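Local coordinates for MHC class I-like protein MILL2 (Mus musculus, PDB 6A97) that binds heparan sulfate proteoglycans on the surface of fibroblasts as a GPI-anchored member of the MHC class I family, at residues Q41-I46 with K55-S60; G109-Q114 with G134-N139; V217-R222 with L233-D238. One frame throughout, in Å; residues are numbered along the deposited sequence.

Contact 1 of 3, residues Q41-I46 with K55-S60; sequences QLLVLI and KYNGDS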
loop_
_atom_site.group_PDB
_atom_site.type_symbol
_atom_site.label_atom_id
_atom_site.label_comp_id
_atom_site.label_asym_id
_atom_site.label_seq_id
_atom_site.Cartn_x
_atom_site.Cartn_y
_atom_site.Cartn_z
ATOM N N GLN A 41 -39.347 10.500 -1.042
ATOM C CA GLN A 41 -38.830 9.423 -0.209
ATOM C C GLN A 41 -37.307 9.450 -0.214
ATOM O O GLN A 41 -36.691 9.731 -1.241
ATOM C CB GLN A 41 -39.348 8.071 -0.696
ATOM C CG GLN A 41 -40.868 7.965 -0.713
ATOM C CD GLN A 41 -41.360 6.724 -1.439
ATOM O OE1 GLN A 41 -42.436 6.203 -1.144
ATOM N NE2 GLN A 41 -40.571 6.243 -2.395
ATOM N N LEU A 42 -36.710 9.151 0.936
ATOM C CA LEU A 42 -35.271 9.278 1.118
ATOM C C LEU A 42 -34.618 7.952 1.467
ATOM O O LEU A 42 -35.195 7.141 2.193
ATOM C CB LEU A 42 -34.963 10.292 2.225
ATOM C CG LEU A 42 -35.427 11.740 2.048
ATOM C CD1 LEU A 42 -35.124 12.538 3.311
ATOM C CD2 LEU A 42 -34.758 12.386 0.826
ATOM N N LEU A 43 -33.407 7.742 0.956
ATOM C CA LEU A 43 -32.553 6.662 1.432
ATOM C C LEU A 43 -31.470 7.264 2.311
ATOM O O LEU A 43 -30.720 8.137 1.874
ATOM C CB LEU A 43 -31.928 5.875 0.275
ATOM C CG LEU A 43 -30.861 4.844 0.678
ATOM C CD1 LEU A 43 -31.434 3.736 1.590
ATOM C CD2 LEU A 43 -30.210 4.230 -0.553
ATOM N N VAL A 44 -31.404 6.817 3.558
ATOM C CA VAL A 44 -30.398 7.322 4.475
ATOM C C VAL A 44 -29.490 6.184 4.903
ATOM O O VAL A 44 -29.956 5.165 5.419
ATOM C CB VAL A 44 -31.025 7.980 5.731
ATOM C CG1 VAL A 44 -29.936 8.604 6.594
ATOM C CG2 VAL A 44 -32.071 9.028 5.340
ATOM N N LEU A 45 -28.196 6.362 4.671
ATOM C CA LEU A 45 -27.190 5.386 5.059
ATOM C C LEU A 45 -26.218 6.043 6.020
ATOM O O LEU A 45 -25.692 7.127 5.743
ATOM C CB LEU A 45 -26.447 4.847 3.836
ATOM C CG LEU A 45 -27.294 4.139 2.779
ATOM C CD1 LEU A 45 -26.457 3.798 1.556
ATOM C CD2 LEU A 45 -27.919 2.884 3.364
ATOM N N ILE A 46 -25.979 5.388 7.148
ATOM C CA ILE A 46 -25.120 5.950 8.179
ATOM C C ILE A 46 -23.838 5.140 8.329
ATOM O O ILE A 46 -23.881 3.925 8.549
ATOM C CB ILE A 46 -25.845 6.008 9.531
ATOM C CG1 ILE A 46 -27.014 6.992 9.463
ATOM C CG2 ILE A 46 -24.890 6.411 10.631
ATOM C CD1 ILE A 46 -27.669 7.229 10.800
ATOM N N LYS A 55 -29.302 1.915 8.281
ATOM C CA LYS A 55 -29.976 2.294 7.054
ATOM C C LYS A 55 -31.447 2.579 7.308
ATOM O O LYS A 55 -32.109 1.840 8.039
ATOM C CB LYS A 55 -29.870 1.195 5.991
ATOM C CG LYS A 55 -30.868 1.431 4.861
ATOM C CD LYS A 55 -30.882 0.356 3.823
ATOM C CE LYS A 55 -31.709 -0.832 4.244
ATOM N NZ LYS A 55 -31.960 -1.709 3.063
ATOM N N TYR A 56 -31.952 3.647 6.702
ATOM C CA TYR A 56 -33.389 3.836 6.579
ATOM C C TYR A 56 -33.714 4.091 5.125
ATOM O O TYR A 56 -33.156 5.001 4.514
ATOM C CB TYR A 56 -33.899 4.998 7.435
ATOM C CG TYR A 56 -35.347 5.346 7.141
ATOM C CD1 TYR A 56 -35.712 6.627 6.751
ATOM C CD2 TYR A 56 -36.348 4.380 7.240
ATOM C CE1 TYR A 56 -37.035 6.947 6.479
ATOM C CE2 TYR A 56 -37.676 4.688 6.964
ATOM C CZ TYR A 56 -38.012 5.978 6.586
ATOM O OH TYR A 56 -39.322 6.308 6.310
ATOM N N ASN A 57 -34.618 3.290 4.574
ATOM C CA ASN A 57 -35.036 3.467 3.192
ATOM C C ASN A 57 -36.537 3.696 3.112
ATOM O O ASN A 57 -37.318 2.769 3.299
ATOM C CB ASN A 57 -34.634 2.248 2.358
ATOM C CG ASN A 57 -34.875 2.454 0.874
ATOM O OD1 ASN A 57 -35.383 3.495 0.452
ATOM N ND2 ASN A 57 -34.490 1.465 0.072
ATOM N N GLY A 58 -36.934 4.933 2.831
ATOM C CA GLY A 58 -38.341 5.290 2.800
ATOM C C GLY A 58 -39.034 4.936 1.498
ATOM O O GLY A 58 -40.175 5.336 1.272
ATOM N N ASP A 59 -38.341 4.199 0.635
ATOM C CA ASP A 59 -38.929 3.737 -0.618
ATOM C C ASP A 59 -40.108 2.811 -0.317
ATOM O O ASP A 59 -39.948 1.794 0.355
ATOM C CB ASP A 59 -37.879 3.023 -1.474
ATOM C CG ASP A 59 -38.413 2.591 -2.832
ATOM O OD1 ASP A 59 -39.578 2.901 -3.157
ATOM O OD2 ASP A 59 -37.654 1.945 -3.585
ATOM N N SER A 60 -41.282 3.180 -0.819
ATOM C CA SER A 60 -42.515 2.430 -0.573
ATOM C C SER A 60 -42.417 0.965 -0.984
ATOM O O SER A 60 -43.084 0.107 -0.410
ATOM C CB SER A 60 -43.684 3.085 -1.312
ATOM O OG SER A 60 -43.968 4.365 -0.780
#

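Contact 2 of 3, residues G109-Q114 with G134-N139; sequences GLHTLQ and GYDGQN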
loop_
_atom_site.group_PDB
_atom_site.type_symbol
_atom_site.label_atom_id
_atom_site.label_comp_id
_atom_site.label_asym_id
_atom_site.label_seq_id
_atom_site.Cartn_x
_atom_site.Cartn_y
_atom_site.Cartn_z
ATOM N N GLY A 109 -38.149 16.437 -15.978
ATOM C CA GLY A 109 -37.398 15.205 -16.152
ATOM C C GLY A 109 -36.938 14.533 -14.872
ATOM O O GLY A 109 -37.440 14.820 -13.786
ATOM N N LEU A 110 -35.968 13.632 -15.009
ATOM C CA LEU A 110 -35.464 12.845 -13.888
ATOM C C LEU A 110 -34.115 13.377 -13.413
ATOM O O LEU A 110 -33.162 13.451 -14.187
ATOM C CB LEU A 110 -35.347 11.372 -14.289
ATOM C CG LEU A 110 -35.407 10.293 -13.202
ATOM C CD1 LEU A 110 -35.727 8.946 -13.830
ATOM C CD2 LEU A 110 -34.108 10.211 -12.406
ATOM N N HIS A 111 -34.038 13.745 -12.138
ATOM C CA HIS A 111 -32.804 14.282 -11.574
ATOM C C HIS A 111 -32.467 13.634 -10.237
ATOM O O HIS A 111 -33.323 13.016 -9.605
ATOM C CB HIS A 111 -32.909 15.796 -11.415
ATOM C CG HIS A 111 -33.197 16.510 -12.696
ATOM N ND1 HIS A 111 -32.200 16.941 -13.545
ATOM C CD2 HIS A 111 -34.368 16.858 -13.281
ATOM C CE1 HIS A 111 -32.746 17.529 -14.595
ATOM N NE2 HIS A 111 -34.059 17.493 -14.459
ATOM N N THR A 112 -31.214 13.784 -9.815
ATOM C CA THR A 112 -30.717 13.117 -8.617
ATOM C C THR A 112 -30.198 14.099 -7.573
ATOM O O THR A 112 -29.222 14.810 -7.812
ATOM C CB THR A 112 -29.577 12.131 -8.959
ATOM O OG1 THR A 112 -29.958 11.322 -10.079
ATOM C CG2 THR A 112 -29.255 11.239 -7.764
ATOM N N LEU A 113 -30.841 14.126 -6.409
ATOM C CA LEU A 113 -30.381 14.956 -5.298
ATOM C C LEU A 113 -29.728 14.104 -4.219
ATOM O O LEU A 113 -30.331 13.152 -3.718
ATOM C CB LEU A 113 -31.539 15.754 -4.697
ATOM C CG LEU A 113 -31.169 16.691 -3.547
ATOM C CD1 LEU A 113 -30.258 17.832 -4.037
ATOM C CD2 LEU A 113 -32.421 17.238 -2.880
ATOM N N GLN A 114 -28.491 14.456 -3.865
ATOM C CA GLN A 114 -27.732 13.724 -2.855
ATOM C C GLN A 114 -27.195 14.663 -1.795
ATOM O O GLN A 114 -26.983 15.849 -2.049
ATOM C CB GLN A 114 -26.559 12.967 -3.488
ATOM C CG GLN A 114 -26.953 11.894 -4.496
ATOM C CD GLN A 114 -25.772 11.450 -5.350
ATOM O OE1 GLN A 114 -25.584 11.939 -6.463
ATOM N NE2 GLN A 114 -24.963 10.532 -4.824
ATOM N N GLY A 134 -25.248 17.339 -3.581
ATOM C CA GLY A 134 -24.884 17.007 -4.944
ATOM C C GLY A 134 -26.131 16.935 -5.795
ATOM O O GLY A 134 -27.177 16.461 -5.345
ATOM N N TYR A 135 -26.025 17.412 -7.029
ATOM C CA TYR A 135 -27.160 17.414 -7.941
ATOM C C TYR A 135 -26.725 16.855 -9.284
ATOM O O TYR A 135 -25.753 17.334 -9.872
ATOM C CB TYR A 135 -27.731 18.827 -8.106
ATOM C CG TYR A 135 -29.043 18.861 -8.854
ATOM C CD1 TYR A 135 -30.188 18.288 -8.309
ATOM C CD2 TYR A 135 -29.142 19.461 -10.102
ATOM C CE1 TYR A 135 -31.392 18.313 -8.987
ATOM C CE2 TYR A 135 -30.344 19.492 -10.787
ATOM C CZ TYR A 135 -31.464 18.918 -10.225
ATOM O OH TYR A 135 -32.661 18.949 -10.903
ATOM N N ASP A 136 -27.438 15.831 -9.745
ATOM C CA ASP A 136 -27.105 15.126 -10.979
ATOM C C ASP A 136 -25.636 14.711 -11.028
ATOM O O ASP A 136 -24.981 14.826 -12.064
ATOM C CB ASP A 136 -27.465 15.984 -12.196
ATOM C CG ASP A 136 -28.959 16.011 -12.462
ATOM O OD1 ASP A 136 -29.655 15.066 -12.022
ATOM O OD2 ASP A 136 -29.438 16.968 -13.106
ATOM N N GLY A 137 -25.127 14.233 -9.897
ATOM C CA GLY A 137 -23.790 13.671 -9.835
ATOM C C GLY A 137 -22.658 14.683 -9.784
ATOM O O GLY A 137 -21.486 14.313 -9.881
ATOM N N GLN A 138 -22.998 15.959 -9.626
ATOM C CA GLN A 138 -21.984 17.011 -9.535
ATOM C C GLN A 138 -22.105 17.765 -8.213
ATOM O O GLN A 138 -23.192 17.843 -7.644
ATOM C CB GLN A 138 -22.115 17.990 -10.704
ATOM C CG GLN A 138 -21.984 17.346 -12.076
ATOM C CD GLN A 138 -20.615 16.724 -12.304
ATOM O OE1 GLN A 138 -19.589 17.264 -11.880
ATOM N NE2 GLN A 138 -20.593 15.578 -12.974
ATOM N N ASN A 139 -20.988 18.301 -7.724
ATOM C CA ASN A 139 -21.011 19.225 -6.592
ATOM C C ASN A 139 -22.071 20.294 -6.804
ATOM O O ASN A 139 -22.251 20.784 -7.917
ATOM C CB ASN A 139 -19.644 19.888 -6.388
ATOM C CG ASN A 139 -18.575 18.903 -5.978
ATOM O OD1 ASN A 139 -18.873 17.789 -5.553
ATOM N ND2 ASN A 139 -17.319 19.312 -6.092
HETATM O O HOH W 1 -26.460 14.092 -7.410
HETATM O O HOH W 2 -29.294 12.497 -12.516
#

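Contact 3 of 3, residues V217-R222 with L233-D238; sequences VTLTCR and LVWLQD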
loop_
_atom_site.group_PDB
_atom_site.type_symbol
_atom_site.label_atom_id
_atom_site.label_comp_id
_atom_site.label_asym_id
_atom_site.label_seq_id
_atom_site.Cartn_x
_atom_site.Cartn_y
_atom_site.Cartn_z
ATOM N N VAL A 217 3.431 -14.697 -18.039
ATOM C CA VAL A 217 2.774 -15.269 -16.879
ATOM C C VAL A 217 2.226 -14.130 -16.040
ATOM O O VAL A 217 2.976 -13.247 -15.625
ATOM C CB VAL A 217 3.728 -16.129 -16.027
ATOM C CG1 VAL A 217 3.052 -16.527 -14.722
ATOM C CG2 VAL A 217 4.177 -17.361 -16.804
ATOM N N THR A 218 0.921 -14.134 -15.802
ATOM C CA THR A 218 0.321 -13.118 -14.951
ATOM C C THR A 218 0.359 -13.569 -13.495
ATOM O O THR A 218 -0.230 -14.590 -13.135
ATOM C CB THR A 218 -1.130 -12.813 -15.364
ATOM O OG1 THR A 218 -1.147 -12.288 -16.697
ATOM C CG2 THR A 218 -1.754 -11.795 -14.422
ATOM N N LEU A 219 1.082 -12.819 -12.669
ATOM C CA LEU A 219 1.141 -13.081 -11.237
ATOM C C LEU A 219 0.098 -12.237 -10.531
ATOM O O LEU A 219 0.087 -11.016 -10.674
ATOM C CB LEU A 219 2.531 -12.773 -10.675
ATOM C CG LEU A 219 3.713 -13.530 -11.284
ATOM C CD1 LEU A 219 5.036 -13.023 -10.709
ATOM C CD2 LEU A 219 3.568 -15.016 -11.054
ATOM N N THR A 220 -0.782 -12.876 -9.771
ATOM C CA THR A 220 -1.812 -12.129 -9.065
ATOM C C THR A 220 -1.694 -12.311 -7.562
ATOM O O THR A 220 -1.715 -13.432 -7.051
ATOM C CB THR A 220 -3.216 -12.541 -9.517
ATOM O OG1 THR A 220 -3.343 -12.306 -10.924
ATOM C CG2 THR A 220 -4.278 -11.740 -8.767
ATOM N N CYS A 221 -1.558 -11.194 -6.863
ATOM C CA CYS A 221 -1.504 -11.199 -5.415
ATOM C C CYS A 221 -2.830 -10.715 -4.838
ATOM O O CYS A 221 -3.305 -9.639 -5.198
ATOM C CB CYS A 221 -0.359 -10.318 -4.924
ATOM S SG CYS A 221 -0.248 -10.202 -3.142
ATOM N N ARG A 222 -3.427 -11.512 -3.955
ATOM C CA ARG A 222 -4.670 -11.121 -3.294
ATOM C C ARG A 222 -4.515 -11.117 -1.783
ATOM O O ARG A 222 -3.944 -12.041 -1.207
ATOM C CB ARG A 222 -5.816 -12.053 -3.683
ATOM C CG ARG A 222 -6.176 -12.020 -5.161
ATOM C CD ARG A 222 -7.270 -13.036 -5.467
ATOM N NE ARG A 222 -8.553 -12.624 -4.901
ATOM C CZ ARG A 222 -9.675 -13.336 -4.978
ATOM N NH1 ARG A 222 -9.682 -14.514 -5.594
ATOM N NH2 ARG A 222 -10.792 -12.868 -4.434
ATOM N N LEU A 233 -0.454 -3.038 -1.170
ATOM C CA LEU A 233 0.173 -4.203 -1.772
ATOM C C LEU A 233 1.283 -3.730 -2.692
ATOM O O LEU A 233 1.109 -2.765 -3.439
ATOM C CB LEU A 233 -0.836 -5.042 -2.555
ATOM C CG LEU A 233 -1.812 -5.918 -1.773
ATOM C CD1 LEU A 233 -2.838 -6.513 -2.717
ATOM C CD2 LEU A 233 -1.063 -7.027 -1.034
ATOM N N VAL A 234 2.425 -4.399 -2.633
ATOM C CA VAL A 234 3.532 -4.060 -3.514
ATOM C C VAL A 234 4.156 -5.334 -4.071
ATOM O O VAL A 234 4.376 -6.299 -3.339
ATOM C CB VAL A 234 4.608 -3.210 -2.787
ATOM C CG1 VAL A 234 5.045 -3.869 -1.495
ATOM C CG2 VAL A 234 5.808 -2.966 -3.695
ATOM N N TRP A 235 4.391 -5.351 -5.377
ATOM C CA TRP A 235 5.172 -6.410 -5.992
ATOM C C TRP A 235 6.638 -6.012 -5.948
ATOM O O TRP A 235 6.997 -4.892 -6.319
ATOM C CB TRP A 235 4.723 -6.669 -7.430
ATOM C CG TRP A 235 3.615 -7.666 -7.540
ATOM C CD1 TRP A 235 2.309 -7.415 -7.855
ATOM C CD2 TRP A 235 3.711 -9.080 -7.323
ATOM N NE1 TRP A 235 1.591 -8.584 -7.856
ATOM C CE2 TRP A 235 2.428 -9.621 -7.532
ATOM C CE3 TRP A 235 4.757 -9.938 -6.970
ATOM C CZ2 TRP A 235 2.163 -10.981 -7.401
ATOM C CZ3 TRP A 235 4.491 -11.291 -6.841
ATOM C CH2 TRP A 235 3.207 -11.798 -7.058
ATOM N N LEU A 236 7.481 -6.932 -5.488
ATOM C CA LEU A 236 8.902 -6.661 -5.325
ATOM C C LEU A 236 9.734 -7.560 -6.229
ATOM O O LEU A 236 9.507 -8.764 -6.292
ATOM C CB LEU A 236 9.324 -6.863 -3.864
ATOM C CG LEU A 236 8.665 -5.959 -2.815
ATOM C CD1 LEU A 236 8.906 -6.506 -1.414
ATOM C CD2 LEU A 236 9.185 -4.547 -2.923
ATOM N N GLN A 237 10.689 -6.966 -6.934
ATOM C CA GLN A 237 11.656 -7.741 -7.697
ATOM C C GLN A 237 13.044 -7.448 -7.161
ATOM O O GLN A 237 13.524 -6.316 -7.258
ATOM C CB GLN A 237 11.579 -7.422 -9.189
ATOM C CG GLN A 237 12.709 -8.059 -9.985
ATOM C CD GLN A 237 12.500 -7.978 -11.484
ATOM O OE1 GLN A 237 11.924 -7.018 -11.993
ATOM N NE2 GLN A 237 12.972 -8.993 -12.201
ATOM N N ASP A 238 13.679 -8.471 -6.594
ATOM C CA ASP A 238 14.966 -8.319 -5.920
ATOM C C ASP A 238 14.929 -7.162 -4.922
ATOM O O ASP A 238 15.799 -6.292 -4.933
ATOM C CB ASP A 238 16.090 -8.111 -6.938
ATOM C CG ASP A 238 16.193 -9.253 -7.930
ATOM O OD1 ASP A 238 16.044 -10.421 -7.510
ATOM O OD2 ASP A 238 16.423 -8.984 -9.128
#

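Contact 1 of 3, residues Q41-I46 with K55-S60
Leu43 and Asn57 face each other, as do Leu45 and Lys55, as non-hydrogen-bonded pairs of an antiparallel beta hairpin, strands 42-48 and 51-57 of the platform sheet of the MHC class I fold. The axes of the two short strand segments approach to 4.7 Å, and the dense half of the contact lies here. Leu43 CG sits anti to its backbone N (chi1 172°), and CD1 beyond it reaches Asn57 CB at 3.6 Å, the two side chains crossing obliquely. Leu45 and Lys55 instead lie side by side and point the same way, with Leu45 CD2 against Lys55 CG at 3.6 Å. The ammonium of Lys55 leaves this apolar bed and forms a salt bridge with an acidic side chain of the chain of another protein. On the other face, which helix 75-96 covers, Val44 sits beside Tyr56. This pair exchanges both backbone hydrogen bonds, Val44 N to Tyr56 O at 2.7 Å and Tyr56 N to Val44 O at 2.8 Å.

Pairing ends at Gly58, whose N gives a last, nearly straight bond to Leu42 O (2.9 Å). An Asx turn spanning Asn57 to Asp59 carries the chain off the strand through Gly58, with Asn57 OD1 accepting from Asp59 N and also bonded to His32. On this looser, more exposed side the extended chain of Gln41 passes over Gly58 O, where its CD comes within 3.3 Å. Its tip ends at Ser60: Gln41 OE1 accepts a weak bond from Ser60 N at 3.3 Å, with an N-H...O angle of 134°.

Contact 2 of 3, residues G109-Q114 with G134-N139
His111 meets Tyr135 and Asp136 from base to tip. CB lies 3.2 Å from Tyr135 OH and close to Asp136 OD1. With CG anti to the carbonyl carbon (chi1 -58°), the ring root comes under the same phenol oxygen, which stands 3.0 Å above one ring face, toward the rim; the near-parallel rings are slid apart and barely overlap. ND1 donates to Asp136 OD2 at 2.8 Å, almost straight, within the imidazole plane and onto the syn lone pair of the carboxylate. CE1 passes Asp136 OD2 at 3.7 Å, CD2 passes the phenol oxygen more loosely, and at the tip NE2 bonds to Glu108 O, fixing both ring nitrogens.

The other carboxylate oxygen, Asp136 OD1, accepts from Thr112 N at 3.0 Å, and Asp136 N returns a bond to Thr112 O at 2.8 Å. One aspartate thus grips backbone and imidazole alike, which would probably favour its charged form. Further along the strand pair, a water donates to Thr112 O and Gln114 OE1 and accepts from Gly137 N, while Gln114 NE2 is held by the backbone of the chain of another protein. Gln114 and Gly134 form a hydrogen-bonded pair between strands 113-121 and 127-135, while a type I' beta turn, Tyr135 to Gln138, links strands 127-135 and 138-144, the tight two-residue connection typical of antiparallel hairpins, here in the MHC class I platform.

Contact 3 of 3, residues V217-R222 with L233-D238
Trp235 lays the benzene end of its indole against Cys221 and Leu219, with CZ2 touching Cys221 CB at 3.6 Å and Leu219 CB at 3.8 Å. CH2 shares the approach of Leu219 CB, whereas the backbone carbon of Thr220 comes to the ring edge, near its plane. The indole therefore meets strand 217-226 across three consecutive residues, two by their CB atoms and the middle one by its main chain. Its pyrrole nitrogen is turned to another strand: NE1 bonds to Val264 O of strand 260-268, which satisfies a buried polar group and fixes the rotation of the ring.

With Cys221 SG anti to the backbone N (chi1 178°), the sulfur extends past the ring, obliquely placed 5.5 Å from the centroid of its six-membered part. There it also packs on Leu233 CD2 at 3.9 Å, and completes a disulfide with Cys278. Leu233 packs beside the sulfur and touches Ala262 and Val264, while Ile266 lies against the indole.

The axes of the two segments come no nearer than 8.8 Å, and their N-to-C directions differ by 146°. Their contact is thus made by inward side chains, across the interface of two sheets. A disulfide from one sheet to the other, with a tryptophan packed against it, is the hallmark core of the immunoglobulin beta sandwich, here the C1-set alpha-3 domain.

Overall arrangement
Contacts 1 and 2 belong to the same eight-stranded platform sheet, with centres about 17 Å apart, and each pairs the two strands of a beta hairpin, at the end away from its turn, so backbone hydrogen bonding sets their register. Both are partly buried and become polar where the strands give way to loops. Contact 3 sits in the separate alpha-3 domain, its centre about 42 Å from that of contact 1 and 40 Å from that of contact 2. It is a buried contact joining two sheets face to face, and apolar and sulfur packing take the place of strand pairing. Chemistry thus follows position: ladder and polar ends within a sheet, side-chain core between sheets.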